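Local atomic coordinates of cadherin-related family member 2 (Homo sapiens, PDB entry 5CZR), a protein that mediates calcium-dependent heterophilic adhesion with CDHR5 on adjacent microvilli and so controls how microvilli pack at the apical surface of epithelial cells. Residues Phe180-Leu185 and Phe207-Val212; Phe74-Ser79 and Met91-Glu96. All coordinates share one frame; numbering follows the deposited sequence.

Contact 1. Residues Phe180-Leu185 and Phe207-Val212; sequences FYQLEL and FLSISV
The Phe207 ring meets Gln182 and Glu184 obliquely: the Gln182 amide lies along the CD1 side, its plane 35° from that of the ring, while the Glu184 chain runs beside CE1 and CZ. The second flat group, the Tyr181 ring, takes Val212 CG2 obliquely 3.9 Å from CE2, and Phe158 stacks with it edge to face. In this second cadherin repeat, a Greek-key sandwich, they mark the two sides of a sheet in which strands 180-189 and 206-213 run antiparallel as central neighbours, flanked by strands 140-148 and 111-115.

Phe207, Gln182 and Glu184 share the more exposed side. Glu184 CG stands anti to its backbone N (chi1 -175°), and the extended chain beyond it follows the ring in the same direction, its CG 3.5 Å from Phe207 CE1. The methylenes of Glu184 pack alongside the ring by van der Waals contact alone, near the surface of the repeat.

Tyr181, Leu183, Leu208, Ile210 and Val212 form the buried side. Leu183 CD1 comes within 4.0 Å of Ile210 CD1, and Leu183 and Leu208 also reach Ile166 of strand 165-168 in the facing sheet. Two hydrogen-bonded pairs, Tyr181 with Ile210 and Leu183 with Leu208, tie the backbones. Between them Gln182 CA, in a non-hydrogen-bonded pair with Ser209, makes a CA-H...O contact of 3.3 Å to Leu208 O, which also accepts the N-H of Leu183 at 2.9 Å.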
loop_
_atom_site.group_PDB
_atom_site.type_symbol
_atom_site.label_atom_id
_atom_site.label_comp_id
_atom_site.label_asym_id
_atom_site.label_seq_id
_atom_site.Cartn_x
_atom_site.Cartn_y
_atom_site.Cartn_z
ATOM N N PHE A 180 -7.649 16.105 -32.497
ATOM C CA PHE A 180 -7.505 15.862 -31.073
ATOM C C PHE A 180 -7.224 14.407 -30.735
ATOM O O PHE A 180 -7.445 13.514 -31.537
ATOM C CB PHE A 180 -8.774 16.271 -30.336
ATOM C CG PHE A 180 -9.955 15.466 -30.746
ATOM C CD1 PHE A 180 -10.202 14.216 -30.176
ATOM C CD2 PHE A 180 -10.772 15.897 -31.781
ATOM C CE1 PHE A 180 -11.263 13.430 -30.603
ATOM C CE2 PHE A 180 -11.853 15.122 -32.202
ATOM C CZ PHE A 180 -12.098 13.892 -31.603
ATOM N N TYR A 181 -6.756 14.194 -29.516
ATOM C CA TYR A 181 -6.670 12.864 -28.956
ATOM C C TYR A 181 -7.100 12.899 -27.509
ATOM O O TYR A 181 -6.792 13.840 -26.793
ATOM C CB TYR A 181 -5.241 12.333 -29.067
ATOM C CG TYR A 181 -4.800 12.219 -30.512
ATOM C CD1 TYR A 181 -5.126 11.095 -31.275
ATOM C CD2 TYR A 181 -4.086 13.257 -31.128
ATOM C CE1 TYR A 181 -4.727 10.985 -32.610
ATOM C CE2 TYR A 181 -3.703 13.168 -32.449
ATOM C CZ TYR A 181 -4.027 12.023 -33.190
ATOM O OH TYR A 181 -3.647 11.921 -34.498
ATOM N N GLN A 182 -7.788 11.844 -27.085
ATOM C CA GLN A 182 -7.969 11.584 -25.663
ATOM C C GLN A 182 -7.231 10.325 -25.263
ATOM O O GLN A 182 -7.447 9.272 -25.857
ATOM C CB GLN A 182 -9.430 11.420 -25.347
ATOM C CG GLN A 182 -9.713 11.644 -23.881
ATOM C CD GLN A 182 -10.972 10.952 -23.414
ATOM O OE1 GLN A 182 -11.227 9.740 -23.658
ATOM N NE2 GLN A 182 -11.747 11.708 -22.664
ATOM N N LEU A 183 -6.332 10.459 -24.300
ATOM C CA LEU A 183 -5.516 9.354 -23.825
ATOM C C LEU A 183 -6.035 8.954 -22.469
ATOM O O LEU A 183 -6.107 9.797 -21.571
ATOM C CB LEU A 183 -4.029 9.732 -23.656
ATOM C CG LEU A 183 -3.045 9.726 -24.827
ATOM C CD1 LEU A 183 -3.671 10.459 -25.972
ATOM C CD2 LEU A 183 -1.714 10.355 -24.496
ATOM N N GLU A 184 -6.383 7.674 -22.320
ATOM C CA GLU A 184 -6.756 7.148 -21.050
ATOM C C GLU A 184 -5.498 6.565 -20.440
ATOM O O GLU A 184 -4.833 5.753 -21.058
ATOM C CB GLU A 184 -7.826 6.074 -21.182
ATOM C CG GLU A 184 -8.321 5.581 -19.832
ATOM C CD GLU A 184 -9.247 4.387 -19.924
ATOM O OE1 GLU A 184 -10.042 4.318 -20.866
ATOM O OE2 GLU A 184 -9.170 3.500 -19.057
ATOM N N LEU A 185 -5.162 7.018 -19.239
ATOM C CA LEU A 185 -3.949 6.571 -18.565
ATOM C C LEU A 185 -4.312 5.800 -17.310
ATOM O O LEU A 185 -5.318 6.091 -16.630
ATOM C CB LEU A 185 -3.063 7.773 -18.204
ATOM C CG LEU A 185 -2.812 8.795 -19.314
ATOM C CD1 LEU A 185 -2.185 10.054 -18.766
ATOM C CD2 LEU A 185 -1.961 8.202 -20.431
ATOM N N PHE A 207 -7.887 10.839 -17.801
ATOM C CA PHE A 207 -8.038 11.185 -19.203
ATOM C C PHE A 207 -7.292 12.475 -19.537
ATOM O O PHE A 207 -7.572 13.533 -18.954
ATOM C CB PHE A 207 -9.512 11.326 -19.534
ATOM C CG PHE A 207 -10.263 10.057 -19.326
ATOM C CD1 PHE A 207 -10.272 9.080 -20.311
ATOM C CD2 PHE A 207 -10.876 9.784 -18.101
ATOM C CE1 PHE A 207 -10.961 7.876 -20.118
ATOM C CE2 PHE A 207 -11.551 8.574 -17.887
ATOM C CZ PHE A 207 -11.605 7.630 -18.909
ATOM N N LEU A 208 -6.367 12.374 -20.485
ATOM C CA LEU A 208 -5.643 13.522 -20.993
ATOM C C LEU A 208 -6.244 13.971 -22.340
ATOM O O LEU A 208 -6.293 13.194 -23.292
ATOM C CB LEU A 208 -4.170 13.165 -21.140
ATOM C CG LEU A 208 -3.262 14.126 -21.904
ATOM C CD1 LEU A 208 -3.223 15.520 -21.310
ATOM C CD2 LEU A 208 -1.862 13.556 -21.933
ATOM N N SER A 209 -6.700 15.217 -22.400
ATOM C CA SER A 209 -7.203 15.799 -23.635
ATOM C C SER A 209 -6.123 16.571 -24.368
ATOM O O SER A 209 -5.505 17.472 -23.806
ATOM C CB SER A 209 -8.355 16.720 -23.335
ATOM O OG SER A 209 -9.373 15.962 -22.701
ATOM N N ILE A 210 -5.870 16.175 -25.599
ATOM C CA ILE A 210 -4.853 16.801 -26.400
ATOM C C ILE A 210 -5.521 17.425 -27.593
ATOM O O ILE A 210 -6.097 16.714 -28.396
ATOM C CB ILE A 210 -3.793 15.786 -26.874
ATOM C CG1 ILE A 210 -3.081 15.165 -25.655
ATOM C CG2 ILE A 210 -2.758 16.458 -27.807
ATOM C CD1 ILE A 210 -2.039 14.115 -25.978
ATOM N N SER A 211 -5.440 18.756 -27.694
ATOM C CA SER A 211 -5.809 19.491 -28.896
ATOM C C SER A 211 -4.604 19.667 -29.799
ATOM O O SER A 211 -3.548 20.106 -29.344
ATOM C CB SER A 211 -6.342 20.868 -28.533
ATOM O OG SER A 211 -7.532 20.767 -27.782
ATOM N N VAL A 212 -4.784 19.352 -31.078
ATOM C CA VAL A 212 -3.763 19.526 -32.108
ATOM C C VAL A 212 -4.020 20.822 -32.866
ATOM O O VAL A 212 -5.100 21.014 -33.397
ATOM C CB VAL A 212 -3.802 18.362 -33.108
ATOM C CG1 VAL A 212 -2.673 18.480 -34.095
ATOM C CG2 VAL A 212 -3.674 17.045 -32.376
#

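Contact 2. Residues Phe74-Ser79 and Met91-Glu96; sequences FKVTIS and MLVIVE
Phe74 CG sits between its backbone N and carbonyl carbon (chi1 60°), a rotation that swings the ring across to the neighbouring strand and lays one face on Val93. Val93 has CG1 anti to its own N (chi1 180°), which sets its two methyls astride the far part of the ring: CG1 lies 3.7 Å from Phe74 CZ and CG2 lies 3.8 Å from Phe74 CE2. Between the methyls, Val93 CB stands 3.9 Å from the ring centroid and 11° off the normal, a CH-pi contact over the centre of the face. Val95 CG2 comes obliquely to Phe74 CE1, and Phe50 stacks on the same ring from outside the two strands.

An alanine in place of Phe74 would probably leave Val93 without the aromatic face it packs on and open a gap toward Val95 and Phe50.

These strands, 73-81 and 86-96, make a beta hairpin in the first cadherin repeat, the domain required for CDHR5 binding. They lie at the middle of one sheet of its Greek-key sandwich, between strands 40-44 and 13-17. Phe74 with Val93 and Val76 with Met91 are hydrogen-bonded pairs, each joined by two backbone bonds; in the first, Val93 N gives a hydrogen bond of 2.7 Å to Phe74 O. Lys75 pairs with Leu92 without such bonds, on the outer side, where its bent chain crosses Leu92 CD1.

The other side is apolar. Val76 CG2 touches Met91 CB at 4.0 Å and also approaches Val93 CG2, while Ile78 crosses Met91 so that Ile78 CG2 lies 4.1 Å from Met91 CB. Met91 itself reaches on to Val14 of strand 13-17.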
loop_
_atom_site.group_PDB
_atom_site.type_symbol
_atom_site.label_atom_id
_atom_site.label_comp_id
_atom_site.label_asym_id
_atom_site.label_seq_id
_atom_site.Cartn_x
_atom_site.Cartn_y
_atom_site.Cartn_z
ATOM N N PHE A 74 4.492 -0.339 17.573
ATOM C CA PHE A 74 4.070 0.229 18.835
ATOM C C PHE A 74 4.333 -0.722 19.985
ATOM O O PHE A 74 4.622 -1.902 19.760
ATOM C CB PHE A 74 2.602 0.649 18.799
ATOM C CG PHE A 74 1.636 -0.472 18.524
ATOM C CD1 PHE A 74 1.305 -0.816 17.234
ATOM C CD2 PHE A 74 1.052 -1.174 19.575
ATOM C CE1 PHE A 74 0.418 -1.839 16.975
ATOM C CE2 PHE A 74 0.126 -2.174 19.335
ATOM C CZ PHE A 74 -0.183 -2.517 18.027
ATOM N N LYS A 75 4.282 -0.184 21.198
ATOM C CA LYS A 75 4.608 -0.961 22.373
ATOM C C LYS A 75 3.334 -1.275 23.114
ATOM O O LYS A 75 2.447 -0.451 23.192
ATOM C CB LYS A 75 5.503 -0.178 23.360
ATOM C CG LYS A 75 6.583 0.690 22.696
ATOM C CD LYS A 75 7.968 0.061 22.577
ATOM C CE LYS A 75 8.908 0.935 21.736
ATOM N NZ LYS A 75 10.223 0.254 21.623
ATOM N N VAL A 76 3.331 -2.427 23.758
ATOM C CA VAL A 76 2.309 -2.734 24.719
ATOM C C VAL A 76 2.945 -3.337 25.948
ATOM O O VAL A 76 4.064 -3.827 25.900
ATOM C CB VAL A 76 1.257 -3.722 24.144
ATOM C CG1 VAL A 76 0.439 -3.042 23.079
ATOM C CG2 VAL A 76 1.919 -4.983 23.601
ATOM N N THR A 77 2.235 -3.259 27.061
ATOM C CA THR A 77 2.663 -3.928 28.275
ATOM C C THR A 77 1.968 -5.270 28.347
ATOM O O THR A 77 0.739 -5.358 28.243
ATOM C CB THR A 77 2.364 -3.078 29.524
ATOM O OG1 THR A 77 3.083 -1.858 29.411
ATOM C CG2 THR A 77 2.851 -3.785 30.788
ATOM N N ILE A 78 2.772 -6.315 28.478
ATOM C CA ILE A 78 2.247 -7.623 28.646
ATOM C C ILE A 78 2.453 -8.080 30.076
ATOM O O ILE A 78 3.423 -7.739 30.713
ATOM C CB ILE A 78 2.815 -8.623 27.638
ATOM C CG1 ILE A 78 4.349 -8.673 27.688
ATOM C CG2 ILE A 78 2.342 -8.265 26.236
ATOM C CD1 ILE A 78 4.933 -9.855 26.920
ATOM N N SER A 79 1.546 -8.932 30.537
ATOM C CA SER A 79 1.535 -9.369 31.922
ATOM C C SER A 79 1.302 -10.893 32.033
ATOM O O SER A 79 0.454 -11.448 31.334
ATOM C CB SER A 79 0.393 -8.658 32.637
ATOM O OG SER A 79 0.324 -9.042 33.984
ATOM N N MET A 91 6.384 -5.322 25.246
ATOM C CA MET A 91 6.501 -6.013 23.969
ATOM C C MET A 91 6.415 -5.012 22.811
ATOM O O MET A 91 5.519 -4.162 22.771
ATOM C CB MET A 91 5.386 -7.055 23.828
ATOM C CG MET A 91 5.484 -7.923 22.583
ATOM S SD MET A 91 4.074 -9.023 22.314
ATOM C CE MET A 91 4.861 -10.574 22.711
ATOM N N LEU A 92 7.301 -5.173 21.834
ATOM C CA LEU A 92 7.249 -4.368 20.601
ATOM C C LEU A 92 6.383 -5.066 19.544
ATOM O O LEU A 92 6.627 -6.222 19.197
ATOM C CB LEU A 92 8.651 -4.154 20.030
ATOM C CG LEU A 92 8.742 -3.326 18.737
ATOM C CD1 LEU A 92 8.285 -1.881 18.952
ATOM C CD2 LEU A 92 10.171 -3.342 18.172
ATOM N N VAL A 93 5.346 -4.385 19.078
ATOM C CA VAL A 93 4.537 -4.912 17.978
ATOM C C VAL A 93 5.075 -4.325 16.667
ATOM O O VAL A 93 5.169 -3.112 16.538
ATOM C CB VAL A 93 3.061 -4.574 18.135
ATOM C CG1 VAL A 93 2.273 -5.143 16.965
ATOM C CG2 VAL A 93 2.521 -5.151 19.436
ATOM N N ILE A 94 5.482 -5.198 15.752
ATOM C CA ILE A 94 6.027 -4.772 14.439
ATOM C C ILE A 94 4.998 -5.113 13.393
ATOM O O ILE A 94 4.669 -6.297 13.204
ATOM C CB ILE A 94 7.331 -5.504 14.122
ATOM C CG1 ILE A 94 8.385 -5.092 15.127
ATOM C CG2 ILE A 94 7.811 -5.211 12.689
ATOM C CD1 ILE A 94 9.533 -6.056 15.246
ATOM N N VAL A 95 4.422 -4.077 12.803
ATOM C CA VAL A 95 3.392 -4.242 11.829
ATOM C C VAL A 95 4.065 -4.372 10.444
ATOM O O VAL A 95 4.883 -3.547 10.096
ATOM C CB VAL A 95 2.445 -3.031 11.835
ATOM C CG1 VAL A 95 1.347 -3.195 10.785
ATOM C CG2 VAL A 95 1.821 -2.829 13.205
ATOM N N GLU A 96 3.679 -5.377 9.662
ATOM C CA GLU A 96 4.162 -5.528 8.283
ATOM C C GLU A 96 3.262 -4.848 7.256
ATOM O O GLU A 96 2.028 -4.918 7.337
ATOM C CB GLU A 96 4.303 -6.985 7.907
ATOM C CG GLU A 96 5.546 -7.616 8.537
ATOM C CD GLU A 96 6.003 -8.959 7.921
ATOM O OE1 GLU A 96 5.195 -9.703 7.335
ATOM O OE2 GLU A 96 7.195 -9.308 8.076
#

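Contacts 1 and 2 are equivalent strand pairs in successive cadherin repeats, and the comparison illustrates how one framework carries different side-chain packing. In each, the two middle strands of a mixed sheet run antiparallel; the axes of the paired segments make 162° in contact 1 and 142° in contact 2. Their centres are 50 Å apart and their nearest atoms about 27 Å, without touching. Calcium sites at the junction of the repeats, drawing on Glu18, Asp100 and Asp133 among others, lie between the two domains. Contact 2 approaches one bound calcium ion, with the Val95 side chain about 8 Å away and touching Glu18, a ligand of two ions.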